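Local coordinates for ethanolamine utilization protein EutJ (Carboxydothermus hydrogenoformans Z-2901, PDB 3H1Q) that binds ATP and belongs to the actin-like ATPase superfamily, with a probable but undefined role in ethanolamine utilization, at residues 20-33 with 83-97. Residues are numbered along the deposited sequence; the frame is centred on the assembly and turned at random.
Sequences EIVNPLPPPYKVGV and KVERLLGSELFQAAT
Lys83 reaches Glu20 with its ammonium above the carboxylate plane, NZ 3.2 Å from OE2, in a salt bridge where the two side chains cross at about a right angle. The lysine chain bends at its second and third torsions to bring NZ there, while Glu20 is extended beyond CG. With the ammonium gone, as for an alanine here, the Glu20 carboxylate would probably lose this mate and be freer to turn. Beside this pair, Leu87 lays CD2 against Glu20 CB at 3.6 Å. Val22 then faces the end of helix 70-87: its CG1, anti to the carbonyl carbon (chi1 -63°), meets Leu88 CD1 at 3.8 Å and also lies close to Leu87 CB. The other methyl of Leu88, CD2, approaches Tyr29 CE2 obliquely, the two side chains sliding past each other in opposite directions, and Ser90 OG lies at the ring's edge. Further on, Val31 sets CG2 crosswise on Leu92 CD2 (3.9 Å) and CG1 on Ala95 CB. Here 30-33 and 94-97 run as neighbouring parallel strands of the mixed sheet: Ala96 N donates to Val31 O and Val33 N to Ala96 O, both 2.9 Å, the latter nearly straight at 173°. Strands 39-45 and 121-126 flank the pair. The chemistry thus runs from a peripheral charge pair through aliphatic packing to buried backbone bonds, joining a helix end and two central strands, consistent with one half of an actin-like nucleotide-binding fold.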
ATOM      1  N   GLU A  20      16.701  -4.631  -7.318  1.00 37.00           N
ATOM      2  CA  GLU A  20      17.468  -3.391  -7.116  1.00 36.89           C
ATOM      3  C   GLU A  20      18.150  -2.908  -8.390  1.00 35.42           C
ATOM      4  O   GLU A  20      19.366  -2.963  -8.485  1.00 35.00           O
ATOM      5  CB  GLU A  20      18.502  -3.586  -6.005  1.00 37.44           C
ATOM      6  CG  GLU A  20      17.902  -3.987  -4.662  1.00 42.15           C
ATOM      7  CD  GLU A  20      18.950  -4.187  -3.565  1.00 48.09           C
ATOM      8  OE1 GLU A  20      20.159  -4.211  -3.896  1.00 51.09           O
ATOM      9  OE2 GLU A  20      18.567  -4.313  -2.372  1.00 49.67           O
ATOM     10  N   ILE A  21      17.367  -2.497  -9.384  1.00 33.99           N
ATOM     11  CA  ILE A  21      17.922  -1.834 -10.546  1.00 32.90           C
ATOM     12  C   ILE A  21      17.019  -0.669 -10.818  1.00 32.59           C
ATOM     13  O   ILE A  21      15.957  -0.567 -10.203  1.00 32.73           O
ATOM     14  CB  ILE A  21      18.002  -2.743 -11.820  1.00 33.12           C
ATOM     15  CG1 ILE A  21      16.609  -2.869 -12.488  1.00 33.95           C
ATOM     16  CG2 ILE A  21      18.785  -4.058 -11.542  1.00 30.76           C
ATOM     17  CD1 ILE A  21      16.230  -4.226 -13.095  1.00 34.02           C
ATOM     18  N   VAL A  22      17.435   0.190 -11.743  1.00 32.28           N
ATOM     19  CA  VAL A  22      16.663   1.360 -12.163  1.00 32.25           C
ATOM     20  C   VAL A  22      16.266   1.361 -13.651  1.00 32.77           C
ATOM     21  O   VAL A  22      16.821   0.611 -14.458  1.00 33.34           O
ATOM     22  CB  VAL A  22      17.438   2.646 -11.905  1.00 31.84           C
ATOM     23  CG1 VAL A  22      17.680   2.800 -10.429  1.00 32.74           C
ATOM     24  CG2 VAL A  22      18.725   2.624 -12.650  1.00 29.79           C
ATOM     25  N   ASN A  23      15.321   2.234 -13.986  1.00 32.61           N
ATOM     26  CA  ASN A  23      14.805   2.394 -15.319  1.00 32.89           C
ATOM     27  C   ASN A  23      15.359   3.702 -15.815  1.00 33.06           C
ATOM     28  O   ASN A  23      14.838   4.739 -15.477  1.00 32.86           O
ATOM     29  CB  ASN A  23      13.265   2.443 -15.267  1.00 33.13           C
ATOM     30  CG  ASN A  23      12.588   2.526 -16.648  1.00 31.91           C
ATOM     31  OD1 ASN A  23      13.230   2.639 -17.687  1.00 32.33           O
ATOM     32  ND2 ASN A  23      11.265   2.480 -16.637  1.00 29.88           N
ATOM     33  N   PRO A  24      16.387   3.648 -16.661  1.00 33.72           N
ATOM     34  CA  PRO A  24      17.153   4.824 -17.034  1.00 34.74           C
ATOM     35  C   PRO A  24      16.374   5.852 -17.851  1.00 35.81           C
ATOM     36  O   PRO A  24      16.751   6.205 -18.945  1.00 35.86           O
ATOM     37  CB  PRO A  24      18.328   4.238 -17.823  1.00 34.05           C
ATOM     38  CG  PRO A  24      17.806   3.021 -18.396  1.00 33.54           C
ATOM     39  CD  PRO A  24      16.769   2.474 -17.464  1.00 33.40           C
ATOM     40  N   LEU A  25      15.298   6.362 -17.290  1.00 38.04           N
ATOM     41  CA  LEU A  25      14.588   7.476 -17.913  1.00 39.95           C
ATOM     42  C   LEU A  25      15.214   8.832 -17.515  1.00 41.24           C
ATOM     43  O   LEU A  25      15.723   9.000 -16.393  1.00 40.57           O
ATOM     44  CB  LEU A  25      13.091   7.402 -17.596  1.00 39.73           C
ATOM     45  CG  LEU A  25      12.511   6.075 -18.103  1.00 41.06           C
ATOM     46  CD1 LEU A  25      11.176   5.670 -17.481  1.00 42.57           C
ATOM     47  CD2 LEU A  25      12.381   6.162 -19.592  1.00 42.34           C
ATOM     48  N   PRO A  26      15.215   9.797 -18.461  1.00 42.53           N
ATOM     49  CA  PRO A  26      15.822  11.098 -18.171  1.00 42.89           C
ATOM     50  C   PRO A  26      14.970  11.802 -17.138  1.00 43.80           C
ATOM     51  O   PRO A  26      13.739  11.629 -17.166  1.00 44.44           O
ATOM     52  CB  PRO A  26      15.716  11.830 -19.507  1.00 42.97           C
ATOM     53  CG  PRO A  26      14.569  11.120 -20.269  1.00 42.04           C
ATOM     54  CD  PRO A  26      14.687   9.707 -19.847  1.00 42.55           C
ATOM     55  N   PRO A  27      15.595  12.586 -16.235  1.00 43.99           N
ATOM     56  CA  PRO A  27      14.914  13.451 -15.247  1.00 44.03           C
ATOM     57  C   PRO A  27      14.015  14.494 -15.942  1.00 44.29           C
ATOM     58  O   PRO A  27      14.047  14.580 -17.175  1.00 44.89           O
ATOM     59  CB  PRO A  27      16.071  14.153 -14.533  1.00 44.04           C
ATOM     60  CG  PRO A  27      17.261  13.277 -14.766  1.00 44.44           C
ATOM     61  CD  PRO A  27      17.057  12.662 -16.125  1.00 43.99           C
ATOM     62  N   PRO A  28      13.205  15.279 -15.184  1.00 44.07           N
ATOM     63  CA  PRO A  28      12.993  15.328 -13.733  1.00 43.54           C
ATOM     64  C   PRO A  28      12.147  14.166 -13.234  1.00 43.39           C
ATOM     65  O   PRO A  28      11.351  13.582 -13.974  1.00 43.92           O
ATOM     66  CB  PRO A  28      12.233  16.621 -13.545  1.00 43.31           C
ATOM     67  CG  PRO A  28      11.423  16.703 -14.764  1.00 43.72           C
ATOM     68  CD  PRO A  28      12.284  16.197 -15.877  1.00 43.54           C
ATOM     69  N   TYR A  29      12.343  13.840 -11.971  1.00 42.73           N
ATOM     70  CA  TYR A  29      11.770  12.675 -11.386  1.00 41.69           C
ATOM     71  C   TYR A  29      10.780  13.094 -10.349  1.00 41.37           C
ATOM     72  O   TYR A  29      10.859  14.197  -9.806  1.00 41.67           O
ATOM     73  CB  TYR A  29      12.865  11.906 -10.700  1.00 41.77           C
ATOM     74  CG  TYR A  29      13.846  11.284 -11.642  1.00 42.62           C
ATOM     75  CD1 TYR A  29      13.425  10.780 -12.859  1.00 43.56           C
ATOM     76  CD2 TYR A  29      15.195  11.153 -11.298  1.00 43.47           C
ATOM     77  CE1 TYR A  29      14.309  10.186 -13.716  1.00 44.80           C
ATOM     78  CE2 TYR A  29      16.099  10.554 -12.161  1.00 43.80           C
ATOM     79  CZ  TYR A  29      15.636  10.079 -13.370  1.00 44.71           C
ATOM     80  OH  TYR A  29      16.476   9.486 -14.263  1.00 47.15           O
ATOM     81  N   LYS A  30       9.853  12.201 -10.064  1.00 40.51           N
ATOM     82  CA  LYS A  30       8.906  12.413  -9.016  1.00 39.58           C
ATOM     83  C   LYS A  30       9.150  11.350  -7.942  1.00 39.19           C
ATOM     84  O   LYS A  30       9.345  10.168  -8.246  1.00 39.24           O
ATOM     85  CB  LYS A  30       7.502  12.298  -9.571  1.00 39.88           C
ATOM     86  CG  LYS A  30       7.059  13.382 -10.532  1.00 40.48           C
ATOM     87  CD  LYS A  30       5.548  13.494 -10.385  1.00 42.42           C
ATOM     88  CE  LYS A  30       4.839  13.596 -11.697  1.00 45.10           C
ATOM     89  NZ  LYS A  30       3.452  13.004 -11.632  1.00 47.17           N
ATOM     90  N   VAL A  31       9.151  11.776  -6.682  1.00 38.51           N
ATOM     91  CA  VAL A  31       9.430  10.881  -5.580  1.00 37.85           C
ATOM     92  C   VAL A  31       8.246  10.845  -4.619  1.00 38.15           C
ATOM     93  O   VAL A  31       7.546  11.848  -4.418  1.00 37.96           O
ATOM     94  CB  VAL A  31      10.700  11.287  -4.828  1.00 37.72           C
ATOM     95  CG1 VAL A  31      11.110  10.200  -3.858  1.00 37.48           C
ATOM     96  CG2 VAL A  31      11.835  11.546  -5.798  1.00 37.91           C
ATOM     97  N   GLY A  32       8.011   9.670  -4.050  1.00 37.96           N
ATOM     98  CA  GLY A  32       6.911   9.494  -3.156  1.00 38.06           C
ATOM     99  C   GLY A  32       7.373   8.593  -2.057  1.00 38.93           C
ATOM    100  O   GLY A  32       8.067   7.601  -2.291  1.00 38.87           O
ATOM    101  N   VAL A  33       7.024   8.963  -0.835  1.00 39.67           N
ATOM    102  CA  VAL A  33       7.277   8.083   0.265  1.00 40.71           C
ATOM    103  C   VAL A  33       5.933   7.656   0.833  1.00 41.88           C
ATOM    104  O   VAL A  33       5.023   8.485   0.990  1.00 41.90           O
ATOM    105  CB  VAL A  33       8.147   8.755   1.313  1.00 40.69           C
ATOM    106  CG1 VAL A  33       8.410   7.799   2.508  1.00 40.43           C
ATOM    107  CG2 VAL A  33       9.456   9.201   0.678  1.00 39.57           C
ATOM    108  N   LYS A  83      19.872   4.125  -0.941  1.00 36.27           N
ATOM    109  CA  LYS A  83      19.993   2.932  -1.767  1.00 37.09           C
ATOM    110  C   LYS A  83      19.645   3.317  -3.178  1.00 37.13           C
ATOM    111  O   LYS A  83      20.391   3.028  -4.120  1.00 37.16           O
ATOM    112  CB  LYS A  83      19.060   1.810  -1.316  1.00 37.36           C
ATOM    113  CG  LYS A  83      19.153   0.596  -2.250  1.00 39.24           C
ATOM    114  CD  LYS A  83      18.897  -0.758  -1.596  1.00 41.71           C
ATOM    115  CE  LYS A  83      17.519  -0.826  -1.003  1.00 44.85           C
ATOM    116  NZ  LYS A  83      17.260  -2.162  -0.383  1.00 49.88           N
ATOM    117  N   VAL A  84      18.501   3.981  -3.298  1.00 36.86           N
ATOM    118  CA  VAL A  84      17.966   4.363  -4.581  1.00 36.39           C
ATOM    119  C   VAL A  84      18.960   5.308  -5.219  1.00 36.90           C
ATOM    120  O   VAL A  84      19.277   5.177  -6.407  1.00 37.57           O
ATOM    121  CB  VAL A  84      16.564   4.978  -4.433  1.00 36.10           C
ATOM    122  CG1 VAL A  84      16.212   5.857  -5.623  1.00 35.12           C
ATOM    123  CG2 VAL A  84      15.547   3.866  -4.252  1.00 34.40           C
ATOM    124  N   GLU A  85      19.505   6.222  -4.422  1.00 36.59           N
ATOM    125  CA  GLU A  85      20.504   7.128  -4.953  1.00 36.31           C
ATOM    126  C   GLU A  85      21.777   6.465  -5.476  1.00 36.06           C
ATOM    127  O   GLU A  85      22.291   6.899  -6.471  1.00 35.74           O
ATOM    128  CB  GLU A  85      20.804   8.243  -3.978  1.00 36.18           C
ATOM    129  CG  GLU A  85      19.745   9.308  -4.026  1.00 37.82           C
ATOM    130  CD  GLU A  85      19.874  10.328  -2.913  1.00 40.12           C
ATOM    131  OE1 GLU A  85      20.795  10.216  -2.075  1.00 38.92           O
ATOM    132  OE2 GLU A  85      19.038  11.253  -2.875  1.00 42.16           O
ATOM    133  N   ARG A  86      22.280   5.410  -4.846  1.00 36.48           N
ATOM    134  CA  ARG A  86      23.458   4.766  -5.408  1.00 37.79           C
ATOM    135  C   ARG A  86      23.109   4.063  -6.743  1.00 38.26           C
ATOM    136  O   ARG A  86      23.917   3.999  -7.671  1.00 37.70           O
ATOM    137  CB  ARG A  86      24.194   3.841  -4.399  1.00 37.63           C
ATOM    138  CG  ARG A  86      23.546   2.486  -4.059  1.00 42.04           C
ATOM    139  CD  ARG A  86      24.426   1.607  -3.106  1.00 47.96           C
ATOM    140  NE  ARG A  86      23.690   0.667  -2.197  1.00 53.47           N
ATOM    141  CZ  ARG A  86      23.288   0.922  -0.926  1.00 53.81           C
ATOM    142  NH1 ARG A  86      23.503   2.117  -0.377  1.00 53.78           N
ATOM    143  NH2 ARG A  86      22.656  -0.014  -0.191  1.00 51.78           N
ATOM    144  N   LEU A  87      21.868   3.597  -6.829  1.00 39.38           N
ATOM    145  CA  LEU A  87      21.426   2.657  -7.831  1.00 39.57           C
ATOM    146  C   LEU A  87      21.058   3.482  -9.014  1.00 41.05           C
ATOM    147  O   LEU A  87      21.364   3.119 -10.152  1.00 41.82           O
ATOM    148  CB  LEU A  87      20.193   1.942  -7.316  1.00 38.85           C
ATOM    149  CG  LEU A  87      20.267   0.428  -7.194  1.00 37.29           C
ATOM    150  CD1 LEU A  87      21.578  -0.019  -6.611  1.00 33.44           C
ATOM    151  CD2 LEU A  87      19.068  -0.065  -6.379  1.00 34.05           C
ATOM    152  N   LEU A  88      20.411   4.615  -8.743  1.00 42.15           N
ATOM    153  CA  LEU A  88      20.099   5.595  -9.774  1.00 43.40           C
ATOM    154  C   LEU A  88      21.358   6.359 -10.104  1.00 44.70           C
ATOM    155  O   LEU A  88      22.338   6.301  -9.370  1.00 45.45           O
ATOM    156  CB  LEU A  88      19.069   6.561  -9.235  1.00 43.06           C
ATOM    157  CG  LEU A  88      18.215   7.374 -10.179  1.00 42.60           C
ATOM    158  CD1 LEU A  88      17.698   6.529 -11.332  1.00 42.64           C
ATOM    159  CD2 LEU A  88      17.074   7.908  -9.337  1.00 42.91           C
ATOM    160  N   GLY A  89      21.365   7.093 -11.198  1.00 45.78           N
ATOM    161  CA  GLY A  89      22.455   8.041 -11.363  1.00 47.29           C
ATOM    162  C   GLY A  89      22.570   9.029 -10.187  1.00 47.64           C
ATOM    163  O   GLY A  89      23.563   9.036  -9.478  1.00 47.36           O
ATOM    164  N   SER A  90      21.521   9.816  -9.969  1.00 48.15           N
ATOM    165  CA  SER A  90      21.617  11.116  -9.315  1.00 49.07           C
ATOM    166  C   SER A  90      21.217  11.108  -7.849  1.00 49.40           C
ATOM    167  O   SER A  90      21.142  10.054  -7.220  1.00 49.62           O
ATOM    168  CB  SER A  90      20.710  12.106 -10.054  1.00 49.51           C
ATOM    169  OG  SER A  90      19.345  11.675 -10.035  1.00 50.27           O
ATOM    170  N   GLU A  91      20.953  12.294  -7.305  1.00 49.58           N
ATOM    171  CA  GLU A  91      20.311  12.355  -6.003  1.00 50.17           C
ATOM    172  C   GLU A  91      18.924  13.031  -6.036  1.00 49.36           C
ATOM    173  O   GLU A  91      18.590  13.767  -6.962  1.00 49.37           O
ATOM    174  CB  GLU A  91      21.236  12.966  -4.952  1.00 50.56           C
ATOM    175  CG  GLU A  91      21.394  14.454  -5.048  1.00 54.57           C
ATOM    176  CD  GLU A  91      21.987  15.052  -3.774  1.00 60.56           C
ATOM    177  OE1 GLU A  91      23.095  14.628  -3.370  1.00 62.78           O
ATOM    178  OE2 GLU A  91      21.351  15.947  -3.171  1.00 62.82           O
ATOM    179  N   LEU A  92      18.129  12.750  -5.011  1.00 48.27           N
ATOM    180  CA  LEU A  92      16.765  13.224  -4.916  1.00 46.83           C
ATOM    181  C   LEU A  92      16.660  14.323  -3.885  1.00 46.56           C
ATOM    182  O   LEU A  92      17.289  14.277  -2.825  1.00 46.30           O
ATOM    183  CB  LEU A  92      15.864  12.077  -4.493  1.00 46.44           C
ATOM    184  CG  LEU A  92      16.221  10.711  -5.052  1.00 44.01           C
ATOM    185  CD1 LEU A  92      15.755   9.681  -4.093  1.00 44.07           C
ATOM    186  CD2 LEU A  92      15.563  10.516  -6.370  1.00 42.78           C
ATOM    187  N   PHE A  93      15.821  15.294  -4.195  1.00 46.25           N
ATOM    188  CA  PHE A  93      15.690  16.462  -3.373  1.00 46.24           C
ATOM    189  C   PHE A  93      14.346  16.568  -2.691  1.00 46.56           C
ATOM    190  O   PHE A  93      14.257  17.203  -1.647  1.00 46.93           O
ATOM    191  CB  PHE A  93      15.984  17.691  -4.211  1.00 45.86           C
ATOM    192  CG  PHE A  93      17.343  17.662  -4.799  1.00 46.94           C
ATOM    193  CD1 PHE A  93      18.459  18.056  -4.031  1.00 47.57           C
ATOM    194  CD2 PHE A  93      17.544  17.187  -6.103  1.00 47.01           C
ATOM    195  CE1 PHE A  93      19.752  18.019  -4.571  1.00 47.36           C
ATOM    196  CE2 PHE A  93      18.829  17.138  -6.660  1.00 46.57           C
ATOM    197  CZ  PHE A  93      19.937  17.553  -5.894  1.00 47.67           C
ATOM    198  N   GLN A  94      13.310  15.948  -3.255  1.00 46.68           N
ATOM    199  CA  GLN A  94      11.956  16.151  -2.746  1.00 47.25           C
ATOM    200  C   GLN A  94      11.025  15.003  -3.031  1.00 47.58           C
ATOM    201  O   GLN A  94      11.218  14.267  -3.991  1.00 47.94           O
ATOM    202  CB  GLN A  94      11.351  17.408  -3.343  1.00 46.97           C
ATOM    203  CG  GLN A  94      11.131  17.291  -4.796  1.00 48.13           C
ATOM    204  CD  GLN A  94      11.492  18.537  -5.492  1.00 50.22           C
ATOM    205  OE1 GLN A  94      12.594  18.659  -6.019  1.00 54.17           O
ATOM    206  NE2 GLN A  94      10.591  19.503  -5.482  1.00 50.63           N
ATOM    207  N   ALA A  95       9.980  14.904  -2.210  1.00 47.97           N
ATOM    208  CA  ALA A  95       9.054  13.780  -2.210  1.00 48.15           C
ATOM    209  C   ALA A  95       7.673  14.244  -1.800  1.00 48.86           C
ATOM    210  O   ALA A  95       7.530  15.266  -1.133  1.00 48.81           O
ATOM    211  CB  ALA A  95       9.536  12.711  -1.259  1.00 47.40           C
ATOM    212  N   ALA A  96       6.654  13.500  -2.213  1.00 49.95           N
ATOM    213  CA  ALA A  96       5.324  13.661  -1.641  1.00 51.03           C
ATOM    214  C   ALA A  96       5.094  12.562  -0.587  1.00 52.06           C
ATOM    215  O   ALA A  96       5.773  11.529  -0.630  1.00 52.87           O
ATOM    216  CB  ALA A  96       4.301  13.611  -2.736  1.00 50.93           C
ATOM    217  N   THR A  97       4.184  12.770   0.377  1.00 53.30           N
ATOM    218  CA  THR A  97       3.882  11.706   1.371  1.00 54.28           C
ATOM    219  C   THR A  97       2.402  11.450   1.613  1.00 55.06           C
ATOM    220  O   THR A  97       1.542  12.275   1.290  1.00 54.91           O
ATOM    221  CB  THR A  97       4.499  11.964   2.759  1.00 54.37           C
ATOM    222  OG1 THR A  97       5.521  12.961   2.671  1.00 56.56           O
ATOM    223  CG2 THR A  97       5.061  10.668   3.375  1.00 53.88           C
TER